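Local coordinates for rhusiopathiae surface protein B (Erysipelothrix rhusiopathiae, PDB 3V10), which probably binds collagen as a cell-wall-anchored surface adhesin, this chain being its collagen-binding region with an Ig-type domain and a collagen-binding domain, at residues A[45-50]-A[103-108]; A[121-126]-A[151-156]; A[185-190]-A[261-266]; A[202-207]-A[243-248]. All blocks are in the same frame, centred on the assembly; numbering follows the deposited sequence.

Contact 1: residues A[45-50]-A[103-108]; sequences FKPGDF and EDVLQL
P47 sits in a turn that rests against a short 3-10 segment, 103-106. The CA atoms of P47 and E103 are 4.8 Å apart. Residues K46 to D49 form a type II beta turn, with D49 N bonded back to K46 O. G48 takes the third position at positive phi, where a side chain would run into the preceding carbonyl. The D49 side chain also holds the turn: K46 N donates to D49 OD2 at 2.8 Å, from above the carboxylate plane. D49 OD1 accepts from the backbone N of K2.

No hydrogen bond crosses between the segments, and the contact is apolar. The P47 ring carries it. Its CG lies 3.5 Å from E103 O. Its CD meets L106 CD2 at 3.5 Å, tighter than usual for two carbons. The two side chains cross at about a right angle. V105 packs against the F45 and K46 backbone. Its CG1 lies between its own backbone N and carbonyl carbon (chi1 68°), and comes 3.5 Å from F45 O. Its CG2, anti to the backbone N, touches F45 CB at 3.9 Å. The F45 ring leads away, stacks on F101 and meets Y4 edge to face. K46 only brushes L106 with its CD.

The contact joins the loops before strand 50-54 and before strand 112-123 within the Ig-type domain. With no hydrogen bond between them, the loops meet by van der Waals contact of P47, V105 and L106. The turn draws its polar bonds from its own residues, from the N-terminal residues and from F101 of strand 96-101.

Contact 2: residues A[121-126]-A[151-156]; sequences YDNAYR and ISQPGT
Y121 and I151 face each other between two strands of an Ig-like beta sandwich. Strands 121-123 and 151-153 belong to different sheets. Their axes come within 9.1 Å at 28° between directions, so side chains, not backbones, meet.

The apolar part is a CH-pi contact. I151 CG2 lies over one face of the Y121 ring, 3.9 Å from its centroid. I151 CD1 stands over the same ring, displaced toward the rim. L63 of strand 61-65 packs on both residues, and V61 on I151.

The direct polar link runs between amides. Q153 NE2 donates to N123 OD1 at 3.0 Å, nearly straight at 171°. The amide planes are 65° apart. Y125 N donates to the same oxygen from the opposite face of its plane, which makes an Asx turn at N123. That one oxygen serves both the turn and the link between the two sheets. Q153 NE2 has a second partner in E60 OE1. Y125 CB lies 3.3 Å from Q153 NE2; the two side chains cross at about a right angle. The Y125 OH bonds to D129 O.

R126 folds back on its own segment. Its NH1 donates to N123 O and to Y125 O, with both acceptors in the guanidinium plane.

Two waters bridge the segments. One accepts from N123 ND2 and lies within bonding distance of P154 O and Y125 O, more acceptors than it can serve at once. Another lies at the edge of the Y121 ring, 2.7 Å from Y121 OH, and donates to S152 O at 2.7 Å.

Contact 3: residues A[185-190]-A[261-266]; sequences LNINSP and FTVTYD
L185 and V263 cross obliquely on one face of the sheet, with CB to CB 3.9 Å apart. L185 has CG anti to its carbonyl carbon (chi1 -54°), and CG approaches the edge of the Y265 ring, 4.1 Å from CE1. Y265 stacks on W183, and its OH bonds to D202 OD2. I187 and F261 share the face of L185. I187 CB lies 4.2 Å from F261 CB, and I187 CD1 reaches back to V263 CG2. V249 and I251 of strand 246-251 close over I187 and F261.

The strands are antiparallel neighbours in the five-stranded sheet of the collagen-binding domain, which has the IgG-like DEv-IgG fold. L185 with V263 and I187 with F261 are hydrogen-bonded pairs, four bonds in all. I187 N meets F261 O at 2.8 Å, nearly along the C=O axis.

N186 and T262 form the non-hydrogen-bonded pair between them, on the other face. Their side chains lie side by side and point the same way, with N186 OD1 3.8 Å from T262 CG2. N186 ND2 donates to W168 O. One water bridges the pair, donating to N186 OD1 at 2.7 Å and lying 2.6 Å from T262 OG1.

Contact 4: residues A[202-207]-A[243-248]; sequences DTIGEG and EGQVLT
D202 and L247 form an antiparallel hydrogen-bonded pair where strand 198-204 meets a beta hairpin. The hairpin joins strands 239-243 and 246-251 through a type II' turn from E243 to V246. G244 has positive phi in that turn.

The tight part lies on the side of D202, I204 and L247. D202 N bonds to L247 O, and L247 N bonds to D202 O, both at 2.8 Å. I204 N continues the pairing with a bond to Q245 O, straight at 168°. Between the paired backbones, V246 CA makes a CA-H...O contact with D202 O at 3.3 Å. D202 CB presses on L247 O at 3.3 Å. The buried D202 OD2 is bonded by N279 ND2 and Y265 OH, with K169 NZ a long, weak ion pair; these may favour the charged form. L247 packs on L210 and I215 of strand 208-221, and I204 also meets L210.

The other side is looser. T203 and V246 form a non-hydrogen-bonded pair, and both are partly exposed. T203 OG1 and V246 CG2 stay 4.2 Å apart. Past I204 the first segment leaves the sheet through G205, and E243 on the turn is exposed.

Q245 bridges the strand end and this departing loop. Its chain bends at chi2, and it crosses I204 at about a right angle. Q245 NE2 donates to H208 O, at the start of strand 208-221. The same NE2 lies 3.7 Å from I204 CG2 and makes a weak bond to I204 O at 3.2 Å.

Overall arrangement
From the N terminus, contact 1 closes first, joining two loops at the far end of the Ig-type domain. Contact 2 follows in series, closing a shorter loop and packing strand 150-153, of a separate small sheet, against the sheet that holds strand 112-123. Its centre lies 42 Å from that of contact 1. The chain then enters the collagen-binding domain. Contact 3 spans 185-190 to 261-266, and contact 4 opens and closes within that span. Contacts 3 and 4 belong to different sheets, and they touch chiefly through Y265, on D202, I204 and L247, and through L185 on D202. No contacts cross. Strand 311-315 returns to the first domain's sheet, consistent with the latch of the Collagen Hug model.

Contact 1: residues A[45-50]-A[103-108]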
loop_
_atom_site.group_PDB
_atom_site.type_symbol
_atom_site.label_atom_id
_atom_site.label_comp_id
_atom_site.label_asym_id
_atom_site.label_seq_id
_atom_site.Cartn_x
_atom_site.Cartn_y
_atom_site.Cartn_z
ATOM N N PHE A 45 32.876 0.317 9.453
ATOM C CA PHE A 45 31.980 -0.772 9.076
ATOM C C PHE A 45 32.731 -1.749 8.193
ATOM O O PHE A 45 33.467 -1.349 7.288
ATOM C CB PHE A 45 30.744 -0.223 8.365
ATOM C CG PHE A 45 29.849 0.590 9.263
ATOM C CD1 PHE A 45 29.366 0.052 10.454
ATOM C CD2 PHE A 45 29.473 1.883 8.912
ATOM C CE1 PHE A 45 28.519 0.795 11.283
ATOM C CE2 PHE A 45 28.628 2.630 9.734
ATOM C CZ PHE A 45 28.151 2.084 10.920
ATOM N N LYS A 46 32.550 -3.034 8.489
ATOM C CA LYS A 46 33.209 -4.114 7.764
ATOM C C LYS A 46 32.174 -4.996 7.082
ATOM O O LYS A 46 31.051 -5.140 7.570
ATOM C CB LYS A 46 33.999 -4.989 8.735
ATOM C CG LYS A 46 34.949 -4.241 9.656
ATOM C CD LYS A 46 36.120 -3.661 8.895
ATOM C CE LYS A 46 37.114 -3.030 9.856
ATOM N NZ LYS A 46 38.338 -2.550 9.166
ATOM N N PRO A 47 32.544 -5.613 5.950
ATOM C CA PRO A 47 31.597 -6.485 5.251
ATOM C C PRO A 47 31.076 -7.522 6.243
ATOM O O PRO A 47 31.859 -8.176 6.928
ATOM C CB PRO A 47 32.455 -7.117 4.161
ATOM C CG PRO A 47 33.462 -6.055 3.869
ATOM C CD PRO A 47 33.834 -5.559 5.244
ATOM N N GLY A 48 29.757 -7.664 6.329
ATOM C CA GLY A 48 29.193 -8.626 7.255
ATOM C C GLY A 48 28.596 -7.991 8.500
ATOM O O GLY A 48 27.729 -8.587 9.139
ATOM N N ASP A 49 29.065 -6.798 8.868
ATOM C CA ASP A 49 28.506 -6.124 10.036
ATOM C C ASP A 49 27.048 -5.873 9.675
ATOM O O ASP A 49 26.709 -5.765 8.496
ATOM C CB ASP A 49 29.219 -4.795 10.321
ATOM C CG ASP A 49 30.645 -4.982 10.817
ATOM O OD1 ASP A 49 31.013 -6.113 11.215
ATOM O OD2 ASP A 49 31.397 -3.983 10.823
ATOM N N PHE A 50 26.191 -5.766 10.681
ATOM C CA PHE A 50 24.764 -5.601 10.434
ATOM C C PHE A 50 24.004 -4.987 11.601
ATOM O O PHE A 50 24.561 -4.712 12.658
ATOM C CB PHE A 50 24.158 -6.980 10.195
ATOM C CG PHE A 50 24.309 -7.904 11.378
ATOM C CD1 PHE A 50 25.518 -8.546 11.627
ATOM C CD2 PHE A 50 23.261 -8.078 12.282
ATOM C CE1 PHE A 50 25.687 -9.345 12.761
ATOM C CE2 PHE A 50 23.419 -8.874 13.418
ATOM C CZ PHE A 50 24.636 -9.509 13.657
ATOM N N GLU A 103 30.873 -6.178 0.753
ATOM C CA GLU A 103 32.310 -6.041 0.521
ATOM C C GLU A 103 32.835 -4.624 0.280
ATOM O O GLU A 103 33.787 -4.188 0.928
ATOM C CB GLU A 103 32.715 -6.918 -0.670
ATOM C CG GLU A 103 34.198 -6.894 -1.013
ATOM C CD GLU A 103 35.056 -7.508 0.073
ATOM O OE1 GLU A 103 34.599 -8.481 0.713
ATOM O OE2 GLU A 103 36.191 -7.030 0.275
ATOM N N ASP A 104 32.217 -3.905 -0.649
ATOM C CA ASP A 104 32.682 -2.569 -0.982
ATOM C C ASP A 104 32.553 -1.479 0.069
ATOM O O ASP A 104 32.866 -0.322 -0.204
ATOM C CB ASP A 104 32.037 -2.108 -2.283
ATOM C CG ASP A 104 32.568 -2.864 -3.487
ATOM O OD1 ASP A 104 33.773 -2.732 -3.785
ATOM O OD2 ASP A 104 31.783 -3.595 -4.129
ATOM N N VAL A 105 32.103 -1.827 1.270
ATOM C CA VAL A 105 32.006 -0.812 2.307
ATOM C C VAL A 105 33.430 -0.448 2.704
ATOM O O VAL A 105 33.682 0.597 3.299
ATOM C CB VAL A 105 31.223 -1.320 3.537
ATOM C CG1 VAL A 105 32.010 -2.398 4.250
ATOM C CG2 VAL A 105 30.913 -0.154 4.470
ATOM N N LEU A 106 34.370 -1.311 2.331
ATOM C CA LEU A 106 35.780 -1.108 2.645
ATOM C C LEU A 106 36.423 -0.017 1.785
ATOM O O LEU A 106 37.607 0.286 1.932
ATOM C CB LEU A 106 36.542 -2.423 2.459
ATOM C CG LEU A 106 36.116 -3.579 3.364
ATOM C CD1 LEU A 106 36.905 -4.850 3.034
ATOM C CD2 LEU A 106 36.343 -3.169 4.811
ATOM N N GLN A 107 35.628 0.571 0.897
ATOM C CA GLN A 107 36.090 1.624 -0.004
ATOM C C GLN A 107 36.101 3.008 0.642
ATOM O O GLN A 107 37.092 3.744 0.590
ATOM C CB GLN A 107 35.170 1.681 -1.231
ATOM C CG GLN A 107 34.967 0.362 -1.978
ATOM C CD GLN A 107 36.033 0.104 -3.035
ATOM O OE1 GLN A 107 37.174 -0.260 -2.720
ATOM N NE2 GLN A 107 35.665 0.303 -4.302
ATOM N N LEU A 108 34.965 3.336 1.242
ATOM C CA LEU A 108 34.741 4.630 1.858
ATOM C C LEU A 108 35.344 4.913 3.235
ATOM O O LEU A 108 35.542 4.017 4.062
ATOM C CB LEU A 108 33.236 4.897 1.886
ATOM C CG LEU A 108 32.503 4.512 0.594
ATOM C CD1 LEU A 108 31.032 4.859 0.745
ATOM C CD2 LEU A 108 33.104 5.237 -0.605
#

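Contact 2: residues A[121-126]-A[151-156]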
loop_
_atom_site.group_PDB
_atom_site.type_symbol
_atom_site.label_atom_id
_atom_site.label_comp_id
_atom_site.label_asym_id
_atom_site.label_seq_id
_atom_site.Cartn_x
_atom_site.Cartn_y
_atom_site.Cartn_z
ATOM N N TYR A 121 -0.046 -3.447 8.180
ATOM C CA TYR A 121 -0.472 -4.110 9.403
ATOM C C TYR A 121 -1.707 -4.971 9.230
ATOM O O TYR A 121 -2.575 -4.690 8.402
ATOM C CB TYR A 121 -0.720 -3.101 10.538
ATOM C CG TYR A 121 -1.933 -2.210 10.379
ATOM C CD1 TYR A 121 -1.823 -0.950 9.798
ATOM C CD2 TYR A 121 -3.185 -2.615 10.844
ATOM C CE1 TYR A 121 -2.925 -0.105 9.688
ATOM C CE2 TYR A 121 -4.299 -1.778 10.738
ATOM C CZ TYR A 121 -4.156 -0.523 10.163
ATOM O OH TYR A 121 -5.228 0.338 10.096
ATOM N N ASP A 122 -1.747 -6.047 10.007
ATOM C CA ASP A 122 -2.872 -6.963 10.022
ATOM C C ASP A 122 -3.541 -6.700 11.361
ATOM O O ASP A 122 -2.879 -6.325 12.322
ATOM C CB ASP A 122 -2.407 -8.422 9.967
ATOM C CG ASP A 122 -1.797 -8.795 8.631
ATOM O OD1 ASP A 122 -2.390 -8.452 7.583
ATOM O OD2 ASP A 122 -0.730 -9.445 8.629
ATOM N N ASN A 123 -4.852 -6.884 11.419
ATOM C CA ASN A 123 -5.597 -6.667 12.656
ATOM C C ASN A 123 -6.621 -7.784 12.784
ATOM O O ASN A 123 -7.548 -7.877 11.986
ATOM C CB ASN A 123 -6.273 -5.290 12.616
ATOM C CG ASN A 123 -7.439 -5.176 13.583
ATOM O OD1 ASN A 123 -7.389 -5.667 14.713
ATOM N ND2 ASN A 123 -8.494 -4.502 13.142
ATOM N N ALA A 124 -6.434 -8.631 13.790
ATOM C CA ALA A 124 -7.304 -9.782 14.021
ATOM C C ALA A 124 -8.565 -9.499 14.835
ATOM O O ALA A 124 -9.450 -10.352 14.924
ATOM C CB ALA A 124 -6.504 -10.892 14.689
ATOM N N TYR A 125 -8.651 -8.308 15.419
ATOM C CA TYR A 125 -9.806 -7.936 16.234
ATOM C C TYR A 125 -11.112 -7.973 15.447
ATOM O O TYR A 125 -11.187 -7.467 14.331
ATOM C CB TYR A 125 -9.610 -6.533 16.813
ATOM C CG TYR A 125 -10.737 -6.073 17.715
ATOM C CD1 TYR A 125 -10.993 -6.716 18.925
ATOM C CD2 TYR A 125 -11.527 -4.978 17.370
ATOM C CE1 TYR A 125 -12.009 -6.274 19.777
ATOM C CE2 TYR A 125 -12.543 -4.529 18.211
ATOM C CZ TYR A 125 -12.775 -5.182 19.414
ATOM O OH TYR A 125 -13.765 -4.732 20.262
ATOM N N ARG A 126 -12.144 -8.566 16.040
ATOM C CA ARG A 126 -13.446 -8.653 15.389
ATOM C C ARG A 126 -14.566 -8.298 16.362
ATOM O O ARG A 126 -15.748 -8.514 16.070
ATOM C CB ARG A 126 -13.669 -10.064 14.839
ATOM C CG ARG A 126 -12.675 -10.474 13.758
ATOM C CD ARG A 126 -12.922 -9.730 12.452
ATOM N NE ARG A 126 -11.954 -10.102 11.422
ATOM C CZ ARG A 126 -10.678 -9.726 11.413
ATOM N NH1 ARG A 126 -10.201 -8.955 12.379
ATOM N NH2 ARG A 126 -9.873 -10.126 10.437
ATOM N N ILE A 151 -3.155 2.653 16.293
ATOM C CA ILE A 151 -3.891 2.025 15.207
ATOM C C ILE A 151 -5.329 1.746 15.600
ATOM O O ILE A 151 -5.598 1.139 16.634
ATOM C CB ILE A 151 -3.236 0.686 14.790
ATOM C CG1 ILE A 151 -1.837 0.940 14.222
ATOM C CG2 ILE A 151 -4.113 -0.029 13.760
ATOM C CD1 ILE A 151 -1.054 -0.328 13.948
ATOM N N SER A 152 -6.252 2.191 14.761
ATOM C CA SER A 152 -7.665 1.985 15.022
ATOM C C SER A 152 -8.107 0.573 14.671
ATOM O O SER A 152 -7.837 0.074 13.577
ATOM C CB SER A 152 -8.506 2.977 14.222
ATOM O OG SER A 152 -9.875 2.620 14.285
ATOM N N GLN A 153 -8.786 -0.063 15.618
ATOM C CA GLN A 153 -9.320 -1.400 15.422
ATOM C C GLN A 153 -10.826 -1.216 15.454
ATOM O O GLN A 153 -11.445 -1.286 16.513
ATOM C CB GLN A 153 -8.882 -2.326 16.551
ATOM C CG GLN A 153 -7.412 -2.670 16.530
ATOM C CD GLN A 153 -7.007 -3.498 17.727
ATOM O OE1 GLN A 153 -6.841 -2.974 18.830
ATOM N NE2 GLN A 153 -6.862 -4.803 17.524
ATOM N N PRO A 154 -11.435 -0.970 14.286
ATOM C CA PRO A 154 -12.882 -0.765 14.188
ATOM C C PRO A 154 -13.719 -1.939 14.677
ATOM O O PRO A 154 -13.384 -3.099 14.443
ATOM C CB PRO A 154 -13.088 -0.485 12.702
ATOM C CG PRO A 154 -12.027 -1.334 12.065
ATOM C CD PRO A 154 -10.829 -1.041 12.943
ATOM N N GLY A 155 -14.806 -1.625 15.368
ATOM C CA GLY A 155 -15.684 -2.664 15.863
ATOM C C GLY A 155 -16.552 -3.151 14.724
ATOM O O GLY A 155 -16.641 -2.496 13.685
ATOM N N THR A 156 -17.179 -4.305 14.913
ATOM C CA THR A 156 -18.054 -4.884 13.903
ATOM C C THR A 156 -19.497 -4.818 14.401
ATOM O O THR A 156 -19.853 -5.473 15.380
ATOM C CB THR A 156 -17.684 -6.356 13.630
ATOM O OG1 THR A 156 -16.326 -6.432 13.171
ATOM C CG2 THR A 156 -18.613 -6.950 12.581
HETATM O O HOH W 1 -7.549 -0.598 10.993
HETATM O O HOH W 2 -11.103 -4.498 14.084
#

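Contact 3: residues A[185-190]-A[261-266]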
loop_
_atom_site.group_PDB
_atom_site.type_symbol
_atom_site.label_atom_id
_atom_site.label_comp_id
_atom_site.label_asym_id
_atom_site.label_seq_id
_atom_site.Cartn_x
_atom_site.Cartn_y
_atom_site.Cartn_z
ATOM N N LEU A 185 -14.051 -1.148 -8.022
ATOM C CA LEU A 185 -15.088 -0.199 -8.429
ATOM C C LEU A 185 -16.382 -0.846 -7.919
ATOM O O LEU A 185 -16.821 -1.869 -8.441
ATOM C CB LEU A 185 -15.150 -0.046 -9.955
ATOM C CG LEU A 185 -13.871 0.327 -10.708
ATOM C CD1 LEU A 185 -14.215 0.587 -12.180
ATOM C CD2 LEU A 185 -13.229 1.552 -10.088
ATOM N N ASN A 186 -16.983 -0.263 -6.888
ATOM C CA ASN A 186 -18.209 -0.813 -6.309
ATOM C C ASN A 186 -19.436 -0.124 -6.889
ATOM O O ASN A 186 -19.789 0.977 -6.475
ATOM C CB ASN A 186 -18.156 -0.639 -4.793
ATOM C CG ASN A 186 -16.878 -1.199 -4.199
ATOM O OD1 ASN A 186 -16.755 -2.406 -3.997
ATOM N ND2 ASN A 186 -15.911 -0.330 -3.944
ATOM N N ILE A 187 -20.093 -0.796 -7.831
ATOM C CA ILE A 187 -21.252 -0.240 -8.517
ATOM C C ILE A 187 -22.591 -0.796 -8.061
ATOM O O ILE A 187 -22.840 -1.999 -8.119
ATOM C CB ILE A 187 -21.132 -0.458 -10.038
ATOM C CG1 ILE A 187 -19.753 0.010 -10.506
ATOM C CG2 ILE A 187 -22.235 0.302 -10.769
ATOM C CD1 ILE A 187 -19.444 -0.319 -11.957
ATOM N N ASN A 188 -23.451 0.111 -7.620
ATOM C CA ASN A 188 -24.783 -0.233 -7.155
ATOM C C ASN A 188 -24.825 -1.193 -5.974
ATOM O O ASN A 188 -25.441 -2.260 -6.049
ATOM C CB ASN A 188 -25.619 -0.797 -8.307
ATOM C CG ASN A 188 -27.102 -0.732 -8.019
ATOM O OD1 ASN A 188 -27.509 -0.224 -6.974
ATOM N ND2 ASN A 188 -27.918 -1.237 -8.938
ATOM N N SER A 189 -24.166 -0.813 -4.882
ATOM C CA SER A 189 -24.172 -1.618 -3.666
ATOM C C SER A 189 -25.602 -1.699 -3.120
ATOM O O SER A 189 -26.030 -2.751 -2.647
ATOM C CB SER A 189 -23.263 -1.005 -2.592
ATOM O OG SER A 189 -21.892 -1.211 -2.881
ATOM N N PRO A 190 -26.359 -0.583 -3.176
ATOM C CA PRO A 190 -27.741 -0.561 -2.676
ATOM C C PRO A 190 -28.691 -1.477 -3.437
ATOM O O PRO A 190 -29.784 -1.790 -2.949
ATOM C CB PRO A 190 -28.144 0.905 -2.830
ATOM C CG PRO A 190 -26.842 1.635 -2.718
ATOM C CD PRO A 190 -25.927 0.776 -3.545
ATOM N N PHE A 261 -22.322 -4.651 -8.892
ATOM C CA PHE A 261 -21.196 -5.049 -9.723
ATOM C C PHE A 261 -19.917 -4.537 -9.094
ATOM O O PHE A 261 -19.757 -3.335 -8.886
ATOM C CB PHE A 261 -21.331 -4.463 -11.128
ATOM C CG PHE A 261 -22.519 -4.975 -11.887
ATOM C CD1 PHE A 261 -22.441 -6.158 -12.612
ATOM C CD2 PHE A 261 -23.720 -4.277 -11.865
ATOM C CE1 PHE A 261 -23.549 -6.641 -13.311
ATOM C CE2 PHE A 261 -24.831 -4.750 -12.557
ATOM C CZ PHE A 261 -24.743 -5.935 -13.283
ATOM N N THR A 262 -19.012 -5.453 -8.779
ATOM C CA THR A 262 -17.737 -5.082 -8.196
ATOM C C THR A 262 -16.662 -5.380 -9.227
ATOM O O THR A 262 -16.275 -6.531 -9.420
ATOM C CB THR A 262 -17.445 -5.884 -6.916
ATOM O OG1 THR A 262 -18.541 -5.738 -6.003
ATOM C CG2 THR A 262 -16.176 -5.375 -6.250
ATOM N N VAL A 263 -16.210 -4.334 -9.912
ATOM C CA VAL A 263 -15.171 -4.470 -10.921
ATOM C C VAL A 263 -13.811 -4.340 -10.244
ATOM O O VAL A 263 -13.532 -3.335 -9.587
ATOM C CB VAL A 263 -15.294 -3.367 -12.008
ATOM C CG1 VAL A 263 -14.174 -3.506 -13.027
ATOM C CG2 VAL A 263 -16.649 -3.464 -12.701
ATOM N N THR A 264 -12.967 -5.357 -10.397
ATOM C CA THR A 264 -11.640 -5.323 -9.802
ATOM C C THR A 264 -10.574 -5.408 -10.886
ATOM O O THR A 264 -10.805 -5.957 -11.962
ATOM C CB THR A 264 -11.434 -6.483 -8.797
ATOM O OG1 THR A 264 -11.608 -7.740 -9.463
ATOM C CG2 THR A 264 -12.441 -6.376 -7.657
ATOM N N TYR A 265 -9.413 -4.836 -10.606
ATOM C CA TYR A 265 -8.303 -4.860 -11.548
ATOM C C TYR A 265 -7.033 -4.436 -10.836
ATOM O O TYR A 265 -7.078 -3.923 -9.716
ATOM C CB TYR A 265 -8.559 -3.923 -12.740
ATOM C CG TYR A 265 -8.676 -2.458 -12.392
ATOM C CD1 TYR A 265 -9.892 -1.915 -11.970
ATOM C CD2 TYR A 265 -7.572 -1.608 -12.479
ATOM C CE1 TYR A 265 -10.007 -0.568 -11.645
ATOM C CE2 TYR A 265 -7.676 -0.252 -12.151
ATOM C CZ TYR A 265 -8.897 0.258 -11.736
ATOM O OH TYR A 265 -9.018 1.588 -11.408
ATOM N N ASP A 266 -5.903 -4.655 -11.494
ATOM C CA ASP A 266 -4.614 -4.295 -10.925
ATOM C C ASP A 266 -3.900 -3.277 -11.793
ATOM O O ASP A 266 -4.145 -3.184 -12.997
ATOM C CB ASP A 266 -3.691 -5.519 -10.821
ATOM C CG ASP A 266 -4.321 -6.680 -10.078
ATOM O OD1 ASP A 266 -5.238 -6.453 -9.268
ATOM O OD2 ASP A 266 -3.872 -7.828 -10.296
HETATM O O HOH W 3 -18.979 -3.825 -4.336
#

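Contact 4: residues A[202-207]-A[243-248]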
loop_
_atom_site.group_PDB
_atom_site.type_symbol
_atom_site.label_atom_id
_atom_site.label_comp_id
_atom_site.label_asym_id
_atom_site.label_seq_id
_atom_site.Cartn_x
_atom_site.Cartn_y
_atom_site.Cartn_z
ATOM N N ASP A 202 -13.200 5.584 -15.764
ATOM C CA ASP A 202 -12.104 5.563 -14.810
ATOM C C ASP A 202 -10.793 5.930 -15.485
ATOM O O ASP A 202 -10.406 5.323 -16.480
ATOM C CB ASP A 202 -11.995 4.169 -14.185
ATOM C CG ASP A 202 -10.921 4.093 -13.119
ATOM O OD1 ASP A 202 -9.774 4.501 -13.394
ATOM O OD2 ASP A 202 -11.221 3.617 -12.008
ATOM N N THR A 203 -10.110 6.931 -14.941
ATOM C CA THR A 203 -8.835 7.357 -15.497
ATOM C C THR A 203 -7.712 7.062 -14.520
ATOM O O THR A 203 -7.602 7.700 -13.475
ATOM C CB THR A 203 -8.826 8.860 -15.815
ATOM O OG1 THR A 203 -9.808 9.148 -16.821
ATOM C CG2 THR A 203 -7.454 9.269 -16.336
ATOM N N ILE A 204 -6.877 6.086 -14.861
ATOM C CA ILE A 204 -5.756 5.721 -14.003
ATOM C C ILE A 204 -4.724 6.833 -14.081
ATOM O O ILE A 204 -4.351 7.270 -15.173
ATOM C CB ILE A 204 -5.133 4.388 -14.454
ATOM C CG1 ILE A 204 -6.171 3.275 -14.311
ATOM C CG2 ILE A 204 -3.884 4.072 -13.627
ATOM C CD1 ILE A 204 -5.804 1.997 -15.039
ATOM N N GLY A 205 -4.268 7.290 -12.918
ATOM C CA GLY A 205 -3.304 8.375 -12.870
ATOM C C GLY A 205 -1.917 8.097 -13.415
ATOM O O GLY A 205 -1.615 7.003 -13.887
ATOM N N GLU A 206 -1.058 9.109 -13.343
ATOM C CA GLU A 206 0.309 8.978 -13.833
ATOM C C GLU A 206 1.138 8.079 -12.916
ATOM O O GLU A 206 0.835 7.934 -11.734
ATOM C CB GLU A 206 0.958 10.364 -13.932
ATOM C CG GLU A 206 0.467 11.340 -12.872
ATOM C CD GLU A 206 1.435 12.483 -12.612
ATOM O OE1 GLU A 206 2.645 12.306 -12.852
ATOM O OE2 GLU A 206 0.991 13.551 -12.141
ATOM N N GLY A 207 2.168 7.450 -13.473
ATOM C CA GLY A 207 3.031 6.601 -12.668
ATOM C C GLY A 207 2.718 5.118 -12.642
ATOM O O GLY A 207 3.560 4.313 -12.248
ATOM N N GLU A 243 -8.593 1.749 -22.866
ATOM C CA GLU A 243 -7.836 2.471 -23.870
ATOM C C GLU A 243 -6.819 3.296 -23.102
ATOM O O GLU A 243 -7.164 4.291 -22.474
ATOM C CB GLU A 243 -8.738 3.392 -24.692
ATOM C CG GLU A 243 -9.861 2.697 -25.460
ATOM C CD GLU A 243 -9.369 1.631 -26.433
ATOM O OE1 GLU A 243 -8.338 1.850 -27.102
ATOM O OE2 GLU A 243 -10.027 0.573 -26.539
ATOM N N GLY A 244 -5.565 2.862 -23.142
ATOM C CA GLY A 244 -4.529 3.572 -22.424
ATOM C C GLY A 244 -4.822 3.533 -20.936
ATOM O O GLY A 244 -4.980 2.460 -20.353
ATOM N N GLN A 245 -4.926 4.712 -20.335
ATOM C CA GLN A 245 -5.190 4.854 -18.909
ATOM C C GLN A 245 -6.684 4.891 -18.592
ATOM O O GLN A 245 -7.068 4.970 -17.429
ATOM C CB GLN A 245 -4.559 6.151 -18.398
ATOM C CG GLN A 245 -3.048 6.246 -18.553
ATOM C CD GLN A 245 -2.312 5.201 -17.738
ATOM O OE1 GLN A 245 -1.984 4.128 -18.236
ATOM N NE2 GLN A 245 -2.059 5.509 -16.467
ATOM N N VAL A 246 -7.523 4.831 -19.620
ATOM C CA VAL A 246 -8.962 4.909 -19.412
ATOM C C VAL A 246 -9.718 3.585 -19.466
ATOM O O VAL A 246 -9.730 2.908 -20.489
ATOM C CB VAL A 246 -9.609 5.866 -20.438
ATOM C CG1 VAL A 246 -11.080 6.075 -20.082
ATOM C CG2 VAL A 246 -8.856 7.204 -20.467
ATOM N N LEU A 247 -10.354 3.233 -18.352
ATOM C CA LEU A 247 -11.142 2.010 -18.246
ATOM C C LEU A 247 -12.592 2.466 -18.099
ATOM O O LEU A 247 -12.933 3.213 -17.176
ATOM C CB LEU A 247 -10.697 1.193 -17.027
ATOM C CG LEU A 247 -11.356 -0.171 -16.789
ATOM C CD1 LEU A 247 -10.474 -1.009 -15.852
ATOM C CD2 LEU A 247 -12.741 0.029 -16.193
ATOM N N THR A 248 -13.436 2.034 -19.027
ATOM C CA THR A 248 -14.835 2.428 -19.021
ATOM C C THR A 248 -15.742 1.236 -18.789
ATOM O O THR A 248 -15.545 0.175 -19.374
ATOM C CB THR A 248 -15.214 3.091 -20.366
ATOM O OG1 THR A 248 -14.319 4.177 -20.623
ATOM C CG2 THR A 248 -16.660 3.608 -20.334
#